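Long-range contacts in petrobactin biosynthesis protein AsbB (Bacillus anthracis, PDB 3TO3), which catalyses the ATP-dependent condensation of spermidine with citryl-spermidine intermediates in the biosynthesis of the siderophore petrobactin: residues Ser34-Ile40 with Gln571-Leu577; Lys64-Cys70 with Leu86-Asp92; Val100-Glu105 with Phe121-Glu126. All coordinates share one frame; numbering follows the deposited sequence.

Overall arrangement
The three contacts lie on the same side of the chain's centre and differ in burial and chemistry. Contacts 1 and 3 are buried, whereas contact 2, whose centre is about 34 Å from the chain's centre, is only partly so and has exposed residues at its ends. Contact 1 is polar at heart, a carboxylate held by backbone amides of a turn far along the chain; contact 2 rests on main-chain bonds between strands; contact 3 is almost wholly apolar, with one water at its margin. Helix 100-110 connects them: Leu104 of contact 3 packs on Leu35 of contact 1, and Phe103 lies against Tyr68 of contact 2. Phe121 of contact 3 also packs on Leu577 of contact 1.

Contact 1 (Ser34-Ile40 with Gln571-Leu577); sequences SLIYEGI and QLTKRRL
With CG beside its own backbone N (chi1 -62°) and the chain extended from there (chi2 -178°), Glu38 drives its carboxylate straight at the turn 572-574. Lys574 N bonds to Glu38 OE1 at 2.8 Å on its syn side, while Thr573 N meets the syn lone pair of OE2 at 3.0 Å in a bond with an angle of 162° at the hydrogen. Consecutive amides thus hold both oxygens, and their partial positive charge would probably favour the ionised acid. OE2 is also bonded to the hydroxyl of Tyr163, which further fixes the carboxylate. On the backbone of the same residue, Gln571 NE2 makes a weak bond to Glu38 O. One turn earlier, Ser34 OG and Thr573 OG1 are hydrogen-bonded at 3.0 Å. The methyl of that threonine, anti to its N, faces the apolar side of the contact, where Ile40 CD1 lies 3.8 Å from Thr573 CG2. Ile40 CG2 in turn touches Leu577 CD1 at 4.0 Å, and Leu35 CD2 comes to the same leucine. Gly39, with positive phi, ends helix 18-37 in a Schellman motif, and Ile40 follows directly. Phe108 of helix 100-110 packs on Leu35, Ile40 and Leu577, and Phe121 of helix 115-138 on Thr573 and Leu577, while His586 of strand 585-589 packs on Glu38 and Gln571.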
loop_
_atom_site.group_PDB
_atom_site.type_symbol
_atom_site.label_atom_id
_atom_site.label_comp_id
_atom_site.label_asym_id
_atom_site.label_seq_id
_atom_site.Cartn_x
_atom_site.Cartn_y
_atom_site.Cartn_z
ATOM N N SER B 34 14.102 -18.003 14.697
ATOM C CA SER B 34 13.734 -18.669 13.451
ATOM C C SER B 34 14.835 -18.578 12.380
ATOM O O SER B 34 14.965 -19.503 11.576
ATOM C CB SER B 34 12.360 -18.228 12.911
ATOM O OG SER B 34 12.393 -16.893 12.472
ATOM N N LEU B 35 15.637 -17.508 12.379
ATOM C CA LEU B 35 16.742 -17.433 11.405
ATOM C C LEU B 35 17.781 -18.539 11.692
ATOM O O LEU B 35 18.272 -19.179 10.780
ATOM C CB LEU B 35 17.407 -16.059 11.392
ATOM C CG LEU B 35 16.576 -14.861 10.903
ATOM C CD1 LEU B 35 17.335 -13.589 11.155
ATOM C CD2 LEU B 35 16.254 -14.985 9.443
ATOM N N ILE B 36 18.074 -18.786 12.967
ATOM C CA ILE B 36 18.988 -19.848 13.316
ATOM C C ILE B 36 18.325 -21.214 13.131
ATOM O O ILE B 36 18.901 -22.094 12.499
ATOM C CB ILE B 36 19.483 -19.725 14.738
ATOM C CG1 ILE B 36 20.094 -18.357 14.972
ATOM C CG2 ILE B 36 20.510 -20.830 15.072
ATOM C CD1 ILE B 36 20.502 -18.168 16.435
ATOM N N TYR B 37 17.111 -21.381 13.654
ATOM C CA TYR B 37 16.428 -22.669 13.554
ATOM C C TYR B 37 16.365 -23.168 12.098
ATOM O O TYR B 37 16.616 -24.318 11.838
ATOM C CB TYR B 37 15.001 -22.598 14.120
ATOM C CG TYR B 37 14.259 -23.940 14.191
ATOM C CD1 TYR B 37 14.865 -25.082 14.749
ATOM C CD2 TYR B 37 12.960 -24.060 13.722
ATOM C CE1 TYR B 37 14.200 -26.281 14.812
ATOM C CE2 TYR B 37 12.276 -25.254 13.803
ATOM C CZ TYR B 37 12.902 -26.358 14.346
ATOM O OH TYR B 37 12.223 -27.540 14.421
ATOM N N GLU B 38 15.996 -22.312 11.162
ATOM C CA GLU B 38 15.766 -22.772 9.790
ATOM C C GLU B 38 17.081 -22.790 9.008
ATOM O O GLU B 38 17.100 -23.109 7.838
ATOM C CB GLU B 38 14.758 -21.857 9.077
ATOM C CG GLU B 38 13.406 -21.851 9.713
ATOM C CD GLU B 38 12.365 -20.975 8.995
ATOM O OE1 GLU B 38 12.571 -20.573 7.815
ATOM O OE2 GLU B 38 11.319 -20.691 9.636
ATOM N N GLY B 39 18.172 -22.395 9.653
ATOM C CA GLY B 39 19.481 -22.378 9.018
ATOM C C GLY B 39 19.654 -21.257 8.013
ATOM O O GLY B 39 20.507 -21.340 7.166
ATOM N N ILE B 40 18.832 -20.217 8.075
ATOM C CA ILE B 40 19.005 -19.094 7.161
ATOM C C ILE B 40 20.352 -18.415 7.446
ATOM O O ILE B 40 21.011 -17.926 6.533
ATOM C CB ILE B 40 17.843 -18.087 7.284
ATOM C CG1 ILE B 40 16.548 -18.748 6.816
ATOM C CG2 ILE B 40 18.114 -16.812 6.472
ATOM C CD1 ILE B 40 15.310 -18.062 7.291
ATOM N N GLN B 571 10.038 -24.437 6.309
ATOM C CA GLN B 571 10.771 -23.273 6.745
ATOM C C GLN B 571 9.913 -22.059 6.400
ATOM O O GLN B 571 9.954 -21.555 5.282
ATOM C CB GLN B 571 12.044 -23.164 5.900
ATOM C CG GLN B 571 12.983 -24.341 5.996
ATOM C CD GLN B 571 14.160 -24.196 5.054
ATOM O OE1 GLN B 571 14.008 -24.262 3.828
ATOM N NE2 GLN B 571 15.347 -23.987 5.619
ATOM N N LEU B 572 9.267 -21.495 7.403
ATOM C CA LEU B 572 8.284 -20.432 7.182
ATOM C C LEU B 572 8.919 -19.059 6.975
ATOM O O LEU B 572 8.488 -18.284 6.133
ATOM C CB LEU B 572 7.315 -20.381 8.356
ATOM C CG LEU B 572 6.562 -21.693 8.635
ATOM C CD1 LEU B 572 5.978 -21.673 10.028
ATOM C CD2 LEU B 572 5.475 -21.941 7.605
ATOM N N THR B 573 9.932 -18.761 7.763
ATOM C CA THR B 573 10.656 -17.522 7.616
ATOM C C THR B 573 11.438 -17.507 6.301
ATOM O O THR B 573 11.426 -16.513 5.598
ATOM C CB THR B 573 11.568 -17.302 8.837
ATOM O OG1 THR B 573 10.747 -17.230 10.021
ATOM C CG2 THR B 573 12.366 -16.038 8.696
ATOM N N LYS B 574 12.096 -18.609 5.945
ATOM C CA LYS B 574 12.888 -18.609 4.720
ATOM C C LYS B 574 12.048 -18.143 3.527
ATOM O O LYS B 574 12.536 -17.441 2.615
ATOM C CB LYS B 574 13.488 -19.987 4.429
ATOM C CG LYS B 574 14.450 -19.991 3.256
ATOM C CD LYS B 574 15.110 -21.369 3.162
ATOM C CE LYS B 574 16.164 -21.464 2.043
ATOM N NZ LYS B 574 17.508 -20.982 2.502
ATOM N N ARG B 575 10.773 -18.513 3.556
ATOM C CA ARG B 575 9.879 -18.202 2.457
ATOM C C ARG B 575 9.690 -16.690 2.239
ATOM O O ARG B 575 9.383 -16.249 1.131
ATOM C CB ARG B 575 8.542 -18.909 2.678
ATOM C CG ARG B 575 7.636 -18.925 1.462
ATOM C CD ARG B 575 6.787 -20.177 1.483
ATOM N NE ARG B 575 6.848 -20.825 2.793
ATOM C CZ ARG B 575 6.470 -22.077 3.024
ATOM N NH1 ARG B 575 6.561 -22.587 4.244
ATOM N NH2 ARG B 575 6.007 -22.824 2.029
ATOM N N ARG B 576 9.891 -15.907 3.295
ATOM C CA ARG B 576 9.683 -14.466 3.245
ATOM C C ARG B 576 10.897 -13.743 2.718
ATOM O O ARG B 576 10.819 -12.532 2.462
ATOM C CB ARG B 576 9.396 -13.912 4.648
ATOM C CG ARG B 576 8.518 -14.787 5.501
ATOM C CD ARG B 576 7.152 -14.170 5.712
ATOM N NE ARG B 576 7.042 -13.570 7.039
ATOM C CZ ARG B 576 6.773 -14.260 8.149
ATOM N NH1 ARG B 576 6.582 -15.576 8.086
ATOM N NH2 ARG B 576 6.698 -13.639 9.326
ATOM N N LEU B 577 12.041 -14.433 2.673
ATOM C CA LEU B 577 13.275 -13.839 2.122
ATOM C C LEU B 577 13.670 -14.207 0.680
ATOM O O LEU B 577 14.709 -13.755 0.202
ATOM C CB LEU B 577 14.451 -14.097 3.068
ATOM C CG LEU B 577 14.077 -13.806 4.526
ATOM C CD1 LEU B 577 15.046 -14.478 5.446
ATOM C CD2 LEU B 577 13.980 -12.306 4.802
#

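Contact 2 (Lys64-Cys70 with Leu86-Asp92)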
loop_
_atom_site.group_PDB
_atom_site.type_symbol
_atom_site.label_atom_id
_atom_site.label_comp_id
_atom_site.label_asym_id
_atom_site.label_seq_id
_atom_site.Cartn_x
_atom_site.Cartn_y
_atom_site.Cartn_z
ATOM N N LYS B 64 32.454 -2.707 7.343
ATOM C CA LYS B 64 33.287 -3.130 8.465
ATOM C C LYS B 64 32.542 -4.202 9.274
ATOM O O LYS B 64 31.319 -4.096 9.528
ATOM C CB LYS B 64 33.686 -1.937 9.349
ATOM C CG LYS B 64 34.647 -2.292 10.482
ATOM C CD LYS B 64 34.767 -1.173 11.525
ATOM C CE LYS B 64 35.176 -1.747 12.888
ATOM N NZ LYS B 64 35.316 -0.727 13.975
ATOM N N SER B 65 33.272 -5.242 9.668
ATOM C CA SER B 65 32.622 -6.361 10.317
ATOM C C SER B 65 31.973 -5.982 11.657
ATOM O O SER B 65 32.425 -5.096 12.394
ATOM C CB SER B 65 33.555 -7.570 10.435
ATOM O OG SER B 65 34.409 -7.459 11.543
ATOM N N VAL B 66 30.876 -6.654 11.940
ATOM C CA VAL B 66 30.158 -6.448 13.176
ATOM C C VAL B 66 29.719 -7.835 13.615
ATOM O O VAL B 66 29.638 -8.743 12.797
ATOM C CB VAL B 66 28.946 -5.534 12.935
ATOM C CG1 VAL B 66 27.817 -6.313 12.290
ATOM C CG2 VAL B 66 28.482 -4.928 14.217
ATOM N N THR B 67 29.446 -8.009 14.902
ATOM C CA THR B 67 28.991 -9.291 15.430
ATOM C C THR B 67 27.787 -9.082 16.344
ATOM O O THR B 67 27.790 -8.174 17.173
ATOM C CB THR B 67 30.134 -10.023 16.181
ATOM O OG1 THR B 67 30.947 -10.713 15.233
ATOM C CG2 THR B 67 29.594 -11.050 17.149
ATOM N N TYR B 68 26.763 -9.924 16.187
ATOM C CA TYR B 68 25.646 -9.980 17.132
ATOM C C TYR B 68 25.749 -11.194 18.041
ATOM O O TYR B 68 25.977 -12.299 17.569
ATOM C CB TYR B 68 24.317 -9.980 16.398
ATOM C CG TYR B 68 24.066 -8.695 15.666
ATOM C CD1 TYR B 68 23.444 -7.645 16.301
ATOM C CD2 TYR B 68 24.487 -8.515 14.350
ATOM C CE1 TYR B 68 23.220 -6.470 15.665
ATOM C CE2 TYR B 68 24.267 -7.316 13.689
ATOM C CZ TYR B 68 23.610 -6.304 14.365
ATOM O OH TYR B 68 23.342 -5.094 13.790
ATOM N N GLU B 69 25.576 -10.982 19.344
ATOM C CA GLU B 69 25.803 -12.027 20.335
ATOM C C GLU B 69 24.568 -12.268 21.161
ATOM O O GLU B 69 23.894 -11.330 21.557
ATOM C CB GLU B 69 26.901 -11.625 21.316
ATOM C CG GLU B 69 28.306 -11.745 20.792
ATOM C CD GLU B 69 29.367 -11.428 21.854
ATOM O OE1 GLU B 69 29.008 -11.192 23.040
ATOM O OE2 GLU B 69 30.566 -11.413 21.490
ATOM N N CYS B 70 24.290 -13.529 21.436
ATOM C CA CYS B 70 23.264 -13.864 22.400
ATOM C C CYS B 70 23.431 -15.280 22.910
ATOM O O CYS B 70 24.073 -16.099 22.261
ATOM C CB CYS B 70 21.877 -13.675 21.794
ATOM S SG CYS B 70 21.611 -14.572 20.307
ATOM N N LEU B 86 19.272 -10.862 25.759
ATOM C CA LEU B 86 19.140 -9.780 24.795
ATOM C C LEU B 86 20.126 -9.954 23.630
ATOM O O LEU B 86 21.188 -10.561 23.770
ATOM C CB LEU B 86 19.440 -8.448 25.484
ATOM C CG LEU B 86 18.461 -7.954 26.560
ATOM C CD1 LEU B 86 18.939 -6.589 27.094
ATOM C CD2 LEU B 86 17.060 -7.840 25.993
ATOM N N ILE B 87 19.763 -9.430 22.468
ATOM C CA ILE B 87 20.646 -9.486 21.333
ATOM C C ILE B 87 21.504 -8.235 21.231
ATOM O O ILE B 87 20.993 -7.117 21.071
ATOM C CB ILE B 87 19.851 -9.760 20.056
ATOM C CG1 ILE B 87 19.300 -11.198 20.123
ATOM C CG2 ILE B 87 20.728 -9.552 18.819
ATOM C CD1 ILE B 87 17.925 -11.299 19.727
ATOM N N VAL B 88 22.815 -8.448 21.349
ATOM C CA VAL B 88 23.795 -7.379 21.496
ATOM C C VAL B 88 24.663 -7.235 20.256
ATOM O O VAL B 88 25.181 -8.230 19.711
ATOM C CB VAL B 88 24.731 -7.661 22.687
ATOM C CG1 VAL B 88 25.732 -6.552 22.840
ATOM C CG2 VAL B 88 23.911 -7.818 23.951
ATOM N N ARG B 89 24.818 -5.994 19.809
ATOM C CA ARG B 89 25.682 -5.697 18.684
ATOM C C ARG B 89 27.089 -5.351 19.162
ATOM O O ARG B 89 27.287 -4.400 19.919
ATOM C CB ARG B 89 25.115 -4.532 17.884
ATOM C CG ARG B 89 25.911 -4.163 16.622
ATOM C CD ARG B 89 25.223 -3.011 15.943
ATOM N NE ARG B 89 25.759 -2.650 14.638
ATOM C CZ ARG B 89 26.760 -1.796 14.448
ATOM N NH1 ARG B 89 27.382 -1.240 15.491
ATOM N NH2 ARG B 89 27.146 -1.504 13.213
ATOM N N VAL B 90 28.073 -6.118 18.712
ATOM C CA VAL B 90 29.460 -5.884 19.106
ATOM C C VAL B 90 30.339 -5.383 17.967
ATOM O O VAL B 90 30.569 -6.099 16.983
ATOM C CB VAL B 90 30.090 -7.155 19.635
ATOM C CG1 VAL B 90 31.477 -6.855 20.192
ATOM C CG2 VAL B 90 29.176 -7.755 20.687
ATOM N N GLN B 91 30.777 -4.132 18.062
ATOM C CA GLN B 91 31.815 -3.660 17.176
ATOM C C GLN B 91 32.967 -3.054 17.962
ATOM O O GLN B 91 34.003 -3.683 18.182
ATOM C CB GLN B 91 31.222 -2.624 16.232
ATOM C CG GLN B 91 32.202 -2.048 15.240
ATOM C CD GLN B 91 31.476 -1.346 14.123
ATOM O OE1 GLN B 91 30.845 -0.301 14.333
ATOM N NE2 GLN B 91 31.513 -1.942 12.931
ATOM N N ASP B 92 32.773 -1.830 18.423
ATOM C CA ASP B 92 33.770 -1.227 19.277
ATOM C C ASP B 92 33.344 -1.539 20.695
ATOM O O ASP B 92 34.056 -2.225 21.425
ATOM C CB ASP B 92 33.916 0.273 19.013
ATOM C CG ASP B 92 34.843 0.572 17.837
ATOM O OD1 ASP B 92 35.534 -0.363 17.362
ATOM O OD2 ASP B 92 34.893 1.744 17.398
#
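Antiparallel pairing of strands 65-74 and 88-90 builds part of a six-stranded antiparallel sheet, and Tyr68 and Arg89 sit side by side on one face as a non-hydrogen-bonded pair. The hydrogen-bonded pairs Thr67-Val90 and Glu69-Val88 flank them, each closed by two main-chain bonds; the shortest joins Val90 N to Thr67 O at 2.6 Å, with the carbonyl pointing nearly straight at the donor. Between these pairs Tyr68 CA donates a CA-H...O contact to Val88 O at 3.2 Å.

The face bearing Tyr68 and Arg89 turns to helix 100-110. Arg89 has CG anti to the backbone N (chi1 -177°) and its chain extended on to NE, which carries it aslant past the tyrosine ring: its CB lies 3.5 Å from Tyr68 CE1, and the hydroxyl sits at the edge of the guanidinium, in its plane. The ring and guanidinium planes stand 71° apart. Glu106 of the helix receives both groups, in a salt bridge with Arg89 NE and a hydrogen bond with Tyr68 OH, so one carboxylate oxygen ties the pair to the helix. On the other face, the carboxylate end of Glu69 touches Val90 CG2.

Beyond the Thr67-Val90 pair Gln91 NE2 bonds weakly to Ser65 O and is also held by Asp60. The extended Lys64 passes Gln91 at a slant, its NZ near Gln91 CG. Back at Arg89, Val66 CG2 rests over the centre of one face of the guanidinium, 3.6 Å from Arg89 CZ.

Contact 3 (Val100-Glu105 with Phe121-Glu126); sequences VAQFLE and FIHELE
Phe121 meets Leu104, whose CD1 approaches the ring obliquely, to 4.0 Å from Phe121 CD2. A different methyl, CD1 of Leu125 one turn on in the same helix, lies over a face of that ring, offset toward the rim. Ile122 comes next and packs through two branches. Its CG2, anti to the backbone N, touches the methyl of Ala101, with Ala101 CB to Ile122 CG2 at 3.9 Å, while CG1 lies beside the backbone N (chi1 -86°) and meets Leu104 CD1; Ile122 and Leu104 run side by side but head opposite ways.

The backbones come nearest here, with the CA atoms of Ala101 and Ile122 5.8 Å apart. The two segments belong to consecutive helices, 100-110 and 115-138, which form an antiparallel helical hairpin; the axes of segments 100-105 and 121-126 come within 10.0 Å and run at 150°. Helix 18-37 packs against both through Leu31, which touches Val100, Leu104 and Phe121.

Leu125 follows, reaching between Val100 and Leu104. Its CD1 stands 3.6 Å from Leu104 CD1, the closest approach of the contact, with the two side chains roughly perpendicular, and it also meets Val100 CG2. Last is Glu126, whose extended chain lays CG against Val100 CG1 at 3.9 Å. Its carboxylate reaches the first turn of helix 100-110, where a water accepts from Ala101 N; the link from that water to Glu126 OE2 is too short to be trusted. The same oxygen forms a salt bridge with Lys359 of the second subunit, which also packs on Ala101.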
loop_
_atom_site.group_PDB
_atom_site.type_symbol
_atom_site.label_atom_id
_atom_site.label_comp_id
_atom_site.label_asym_id
_atom_site.label_seq_id
_atom_site.Cartn_x
_atom_site.Cartn_y
_atom_site.Cartn_z
ATOM N N VAL B 100 15.598 -3.162 14.252
ATOM C CA VAL B 100 15.430 -4.433 13.594
ATOM C C VAL B 100 15.912 -4.299 12.135
ATOM O O VAL B 100 16.539 -5.208 11.592
ATOM C CB VAL B 100 13.970 -4.962 13.718
ATOM C CG1 VAL B 100 13.039 -4.201 12.814
ATOM C CG2 VAL B 100 13.912 -6.415 13.372
ATOM N N ALA B 101 15.682 -3.146 11.512
ATOM C CA ALA B 101 16.159 -2.953 10.150
ATOM C C ALA B 101 17.684 -3.080 10.056
ATOM O O ALA B 101 18.205 -3.718 9.128
ATOM C CB ALA B 101 15.688 -1.590 9.570
ATOM N N GLN B 102 18.395 -2.458 11.001
ATOM C CA GLN B 102 19.855 -2.506 11.006
ATOM C C GLN B 102 20.375 -3.932 11.228
ATOM O O GLN B 102 21.305 -4.386 10.527
ATOM C CB GLN B 102 20.450 -1.545 12.061
ATOM C CG GLN B 102 21.948 -1.296 11.898
ATOM C CD GLN B 102 22.572 -0.556 13.077
ATOM O OE1 GLN B 102 21.870 -0.065 13.973
ATOM N NE2 GLN B 102 23.912 -0.471 13.079
ATOM N N PHE B 103 19.786 -4.624 12.208
ATOM C CA PHE B 103 20.152 -6.005 12.451
ATOM C C PHE B 103 20.022 -6.770 11.123
ATOM O O PHE B 103 20.975 -7.381 10.658
ATOM C CB PHE B 103 19.299 -6.641 13.567
ATOM C CG PHE B 103 19.484 -8.135 13.685
ATOM C CD1 PHE B 103 20.634 -8.664 14.248
ATOM C CD2 PHE B 103 18.527 -9.015 13.182
ATOM C CE1 PHE B 103 20.827 -10.044 14.335
ATOM C CE2 PHE B 103 18.719 -10.390 13.255
ATOM C CZ PHE B 103 19.877 -10.902 13.834
ATOM N N LEU B 104 18.858 -6.709 10.487
ATOM C CA LEU B 104 18.665 -7.475 9.251
ATOM C C LEU B 104 19.564 -6.990 8.103
ATOM O O LEU B 104 20.103 -7.794 7.340
ATOM C CB LEU B 104 17.189 -7.535 8.837
ATOM C CG LEU B 104 16.312 -8.461 9.689
ATOM C CD1 LEU B 104 14.879 -8.509 9.182
ATOM C CD2 LEU B 104 16.861 -9.860 9.693
ATOM N N GLU B 105 19.739 -5.682 7.972
ATOM C CA GLU B 105 20.620 -5.185 6.914
ATOM C C GLU B 105 22.059 -5.674 7.088
ATOM O O GLU B 105 22.697 -6.072 6.118
ATOM C CB GLU B 105 20.575 -3.655 6.811
ATOM C CG GLU B 105 19.378 -3.145 6.036
ATOM C CD GLU B 105 19.016 -1.711 6.368
ATOM O OE1 GLU B 105 19.728 -1.070 7.185
ATOM O OE2 GLU B 105 17.996 -1.234 5.811
ATOM N N PHE B 121 9.772 -7.662 4.377
ATOM C CA PHE B 121 9.884 -8.361 5.644
ATOM C C PHE B 121 10.237 -7.389 6.770
ATOM O O PHE B 121 9.623 -7.430 7.841
ATOM C CB PHE B 121 10.922 -9.476 5.523
ATOM C CG PHE B 121 11.002 -10.379 6.721
ATOM C CD1 PHE B 121 9.850 -10.875 7.317
ATOM C CD2 PHE B 121 12.227 -10.761 7.223
ATOM C CE1 PHE B 121 9.921 -11.731 8.416
ATOM C CE2 PHE B 121 12.315 -11.607 8.321
ATOM C CZ PHE B 121 11.151 -12.107 8.908
ATOM N N ILE B 122 11.210 -6.512 6.524
ATOM C CA ILE B 122 11.605 -5.502 7.517
ATOM C C ILE B 122 10.404 -4.635 7.873
ATOM O O ILE B 122 10.165 -4.360 9.061
ATOM C CB ILE B 122 12.701 -4.580 6.984
ATOM C CG1 ILE B 122 14.079 -5.195 7.211
ATOM C CG2 ILE B 122 12.643 -3.227 7.678
ATOM C CD1 ILE B 122 15.137 -4.675 6.209
ATOM N N HIS B 123 9.636 -4.242 6.845
ATOM C CA HIS B 123 8.440 -3.412 7.015
ATOM C C HIS B 123 7.405 -4.123 7.881
ATOM O O HIS B 123 6.795 -3.511 8.736
ATOM C CB HIS B 123 7.803 -3.066 5.666
ATOM C CG HIS B 123 6.601 -2.178 5.775
ATOM N ND1 HIS B 123 6.617 -0.983 6.457
ATOM C CD2 HIS B 123 5.355 -2.299 5.264
ATOM C CE1 HIS B 123 5.434 -0.404 6.359
ATOM N NE2 HIS B 123 4.649 -1.182 5.641
ATOM N N GLU B 124 7.229 -5.417 7.661
ATOM C CA GLU B 124 6.269 -6.182 8.434
ATOM C C GLU B 124 6.681 -6.345 9.868
ATOM O O GLU B 124 5.816 -6.370 10.767
ATOM C CB GLU B 124 6.064 -7.574 7.814
ATOM C CG GLU B 124 5.200 -7.501 6.613
ATOM C CD GLU B 124 5.205 -8.793 5.838
ATOM O OE1 GLU B 124 5.113 -9.860 6.509
ATOM O OE2 GLU B 124 5.308 -8.728 4.576
ATOM N N LEU B 125 7.993 -6.494 10.073
ATOM C CA LEU B 125 8.531 -6.607 11.423
ATOM C C LEU B 125 8.306 -5.303 12.201
ATOM O O LEU B 125 7.942 -5.341 13.371
ATOM C CB LEU B 125 10.025 -6.986 11.411
ATOM C CG LEU B 125 10.209 -8.448 10.984
ATOM C CD1 LEU B 125 11.669 -8.803 10.824
ATOM C CD2 LEU B 125 9.591 -9.370 11.999
ATOM N N GLU B 126 8.545 -4.165 11.547
ATOM C CA GLU B 126 8.344 -2.863 12.154
ATOM C C GLU B 126 6.866 -2.610 12.422
ATOM O O GLU B 126 6.503 -2.015 13.427
ATOM C CB GLU B 126 8.904 -1.747 11.245
ATOM C CG GLU B 126 10.410 -1.714 11.244
ATOM C CD GLU B 126 10.990 -0.713 10.236
ATOM O OE1 GLU B 126 10.254 -0.248 9.330
ATOM O OE2 GLU B 126 12.191 -0.394 10.354
HETATM O O HOH W 1 13.681 -0.753 12.264
#